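Local coordinates for 2-aminomuconic 6-semialdehyde dehydrogenase (Pseudomonas sp., PDB 7BZV) that oxidises 2-aminomuconic 6-semialdehyde with NAD+ as cofactor in the meta-cleavage pathway of 2-aminophenol breakdown, working as a tetramer, at the interface of chains A and B. Sequence-based numbering; all coordinates share one arbitrary frame. Chains: chain A/B, 2-aminomuconic 6-semialdehyde dehydrogenase.

The interface of chains A and B. Residues chain A 423-426, 429; chain B 424-426, 429.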
ATOM      1  N   THR A 423     -11.469  -4.402 -28.957  1.00 22.57           N
ATOM      2  CA  THR A 423     -10.351  -4.339 -29.894  1.00 21.30           C
ATOM      3  C   THR A 423      -9.342  -5.416 -29.516  1.00 25.41           C
ATOM      4  O   THR A 423      -9.196  -5.737 -28.345  1.00 25.28           O
ATOM      5  CB  THR A 423      -9.661  -2.955 -29.891  1.00 28.22           C
ATOM      6  OG1 THR A 423      -8.590  -2.965 -30.831  1.00 26.12           O
ATOM      7  CG2 THR A 423      -9.084  -2.586 -28.521  1.00 30.51           C
ATOM      8  N   THR A 424      -8.636  -5.976 -30.504  1.00 23.88           N
ATOM      9  CA  THR A 424      -7.541  -6.886 -30.174  1.00 19.20           C
ATOM     10  C   THR A 424      -6.178  -6.221 -30.275  1.00 24.55           C
ATOM     11  O   THR A 424      -5.150  -6.912 -30.182  1.00 22.89           O
ATOM     12  CB  THR A 424      -7.544  -8.135 -31.071  1.00 27.30           C
ATOM     13  OG1 THR A 424      -7.437  -7.732 -32.430  1.00 23.69           O
ATOM     14  CG2 THR A 424      -8.819  -8.934 -30.873  1.00 29.83           C
ATOM     15  N   ASN A 425      -6.132  -4.907 -30.438  1.00 25.55           N
ATOM     16  CA  ASN A 425      -4.878  -4.198 -30.603  1.00 22.34           C
ATOM     17  C   ASN A 425      -4.377  -3.744 -29.233  1.00 22.95           C
ATOM     18  O   ASN A 425      -5.095  -3.039 -28.521  1.00 25.34           O
ATOM     19  CB  ASN A 425      -5.063  -2.999 -31.521  1.00 24.74           C
ATOM     20  CG  ASN A 425      -3.764  -2.266 -31.757  1.00 38.12           C
ATOM     21  OD1 ASN A 425      -3.342  -1.469 -30.932  1.00 29.93           O
ATOM     22  ND2 ASN A 425      -3.109  -2.554 -32.866  1.00 47.38           N
ATOM     23  N   LEU A 426      -3.158  -4.145 -28.881  1.00 21.52           N
ATOM     24  CA  LEU A 426      -2.619  -3.899 -27.545  1.00 23.25           C
ATOM     25  C   LEU A 426      -2.613  -2.427 -27.185  1.00 25.72           C
ATOM     26  O   LEU A 426      -3.228  -2.006 -26.193  1.00 23.67           O
ATOM     27  CB  LEU A 426      -1.210  -4.474 -27.476  1.00 19.21           C
ATOM     28  CG  LEU A 426      -0.395  -4.055 -26.232  1.00 25.01           C
ATOM     29  CD1 LEU A 426      -1.008  -4.701 -25.005  1.00 22.39           C
ATOM     30  CD2 LEU A 426       1.048  -4.454 -26.424  1.00 29.06           C
ATOM     31  N   ALA A 429      -6.114  -0.628 -27.072  1.00 24.80           N
ATOM     32  CA  ALA A 429      -6.949  -1.002 -25.943  1.00 28.71           C
ATOM     33  C   ALA A 429      -6.633  -0.152 -24.724  1.00 30.09           C
ATOM     34  O   ALA A 429      -7.552   0.350 -24.065  1.00 22.97           O
ATOM     35  CB  ALA A 429      -6.755  -2.480 -25.599  1.00 25.62           C
TER
ATOM     36  N   THR B 424       1.496  -6.930 -31.472  1.00 23.88           N
ATOM     37  CA  THR B 424       0.458  -5.915 -31.297  1.00 19.20           C
ATOM     38  C   THR B 424      -0.862  -6.504 -30.829  1.00 24.55           C
ATOM     39  O   THR B 424      -1.875  -5.786 -30.793  1.00 22.89           O
ATOM     40  CB  THR B 424       0.209  -5.123 -32.592  1.00 27.30           C
ATOM     41  OG1 THR B 424      -0.173  -6.024 -33.623  1.00 23.69           O
ATOM     42  CG2 THR B 424       1.460  -4.369 -33.008  1.00 29.83           C
ATOM     43  N   ASN B 425      -0.883  -7.773 -30.446  1.00 25.55           N
ATOM     44  CA  ASN B 425      -2.109  -8.431 -30.040  1.00 22.34           C
ATOM     45  C   ASN B 425      -2.277  -8.285 -28.529  1.00 22.95           C
ATOM     46  O   ASN B 425      -1.390  -8.684 -27.772  1.00 25.34           O
ATOM     47  CB  ASN B 425      -2.074  -9.902 -30.428  1.00 24.74           C
ATOM     48  CG  ASN B 425      -3.359 -10.609 -30.066  1.00 38.12           C
ATOM     49  OD1 ASN B 425      -3.554 -10.996 -28.924  1.00 29.93           O
ATOM     50  ND2 ASN B 425      -4.252 -10.752 -31.027  1.00 47.38           N
ATOM     51  N   LEU B 426      -3.408  -7.723 -28.107  1.00 21.52           N
ATOM     52  CA  LEU B 426      -3.630  -7.397 -26.700  1.00 23.25           C
ATOM     53  C   LEU B 426      -3.491  -8.606 -25.797  1.00 25.72           C
ATOM     54  O   LEU B 426      -2.656  -8.630 -24.880  1.00 23.67           O
ATOM     55  CB  LEU B 426      -5.015  -6.779 -26.557  1.00 19.21           C
ATOM     56  CG  LEU B 426      -5.520  -6.636 -25.104  1.00 25.01           C
ATOM     57  CD1 LEU B 426      -4.684  -5.587 -24.397  1.00 22.39           C
ATOM     58  CD2 LEU B 426      -6.986  -6.279 -25.118  1.00 29.06           C
ATOM     59  N   ALA B 429       0.029 -10.372 -25.751  1.00 24.80           N
ATOM     60  CA  ALA B 429       1.072  -9.622 -25.072  1.00 28.71           C
ATOM     61  C   ALA B 429       1.067  -9.907 -23.580  1.00 30.09           C
ATOM     62  O   ALA B 429       2.130 -10.150 -22.994  1.00 22.97           O
ATOM     63  CB  ALA B 429       0.891  -8.121 -25.305  1.00 25.62           C
TER
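The flat groups that meet here are the peptide unit after A:Thr424 and its twin after B:Thr424. B:Leu426 covers one face of the A:Thr424 carbonyl with its backbone amide and CB. The amide N of B:Leu426 donates to A:Thr424 O at 2.8 Å. The bond is nearly straight at the hydrogen (167°), but the donor stands 44° out of the carbonyl plane, not on a lone pair. B:Leu426 CB sits over the same face, 3.6 Å from A:Thr424 O. The B:Asn425 carboxamide lies beyond the oxygen, with ND2 a little to the other side of the plane. B:Asn425 ND2 is 4.0 Å from A:Thr424 O and makes no hydrogen bond to it. A:Leu426 and A:Asn425 repeat this arrangement at B:Thr424 O. The paired backbone bonds form a short antiparallel bridge between A:Asn425 and B:Asn425. Behind it, A:Thr423 OG1 accepts a hydrogen bond from A:Asn425 N at 3.2 Å and probably helps hold the loop.

Beside the bridge the side chains of A:Leu426 and B:Leu426 cross at about a right angle. Their CD1 methyls meet at 3.8 Å. In B:Leu426, CG is anti to the backbone N (chi1 168°), which carries the branch across to chain A. There B:Leu426 CD2 packs on the A:Ala429 methyl CB at 3.8 Å. An alanine in place of B:Leu426 would probably leave A:Ala429 CB without its leucine methyls and A:Leu426 CD1 without one of its partners, opening a gap beside the bridge.

A:Leu426 and B:Leu426 each begin a helix 426-435, and A:Ala429 and B:Ala429 lie one turn further on. Residues 423-425 link strand 418-422 to this helix. The patch lies on the two-fold axis and is a part of the A-B interface within the tetramer, whose assembly is required for NAD+ binding.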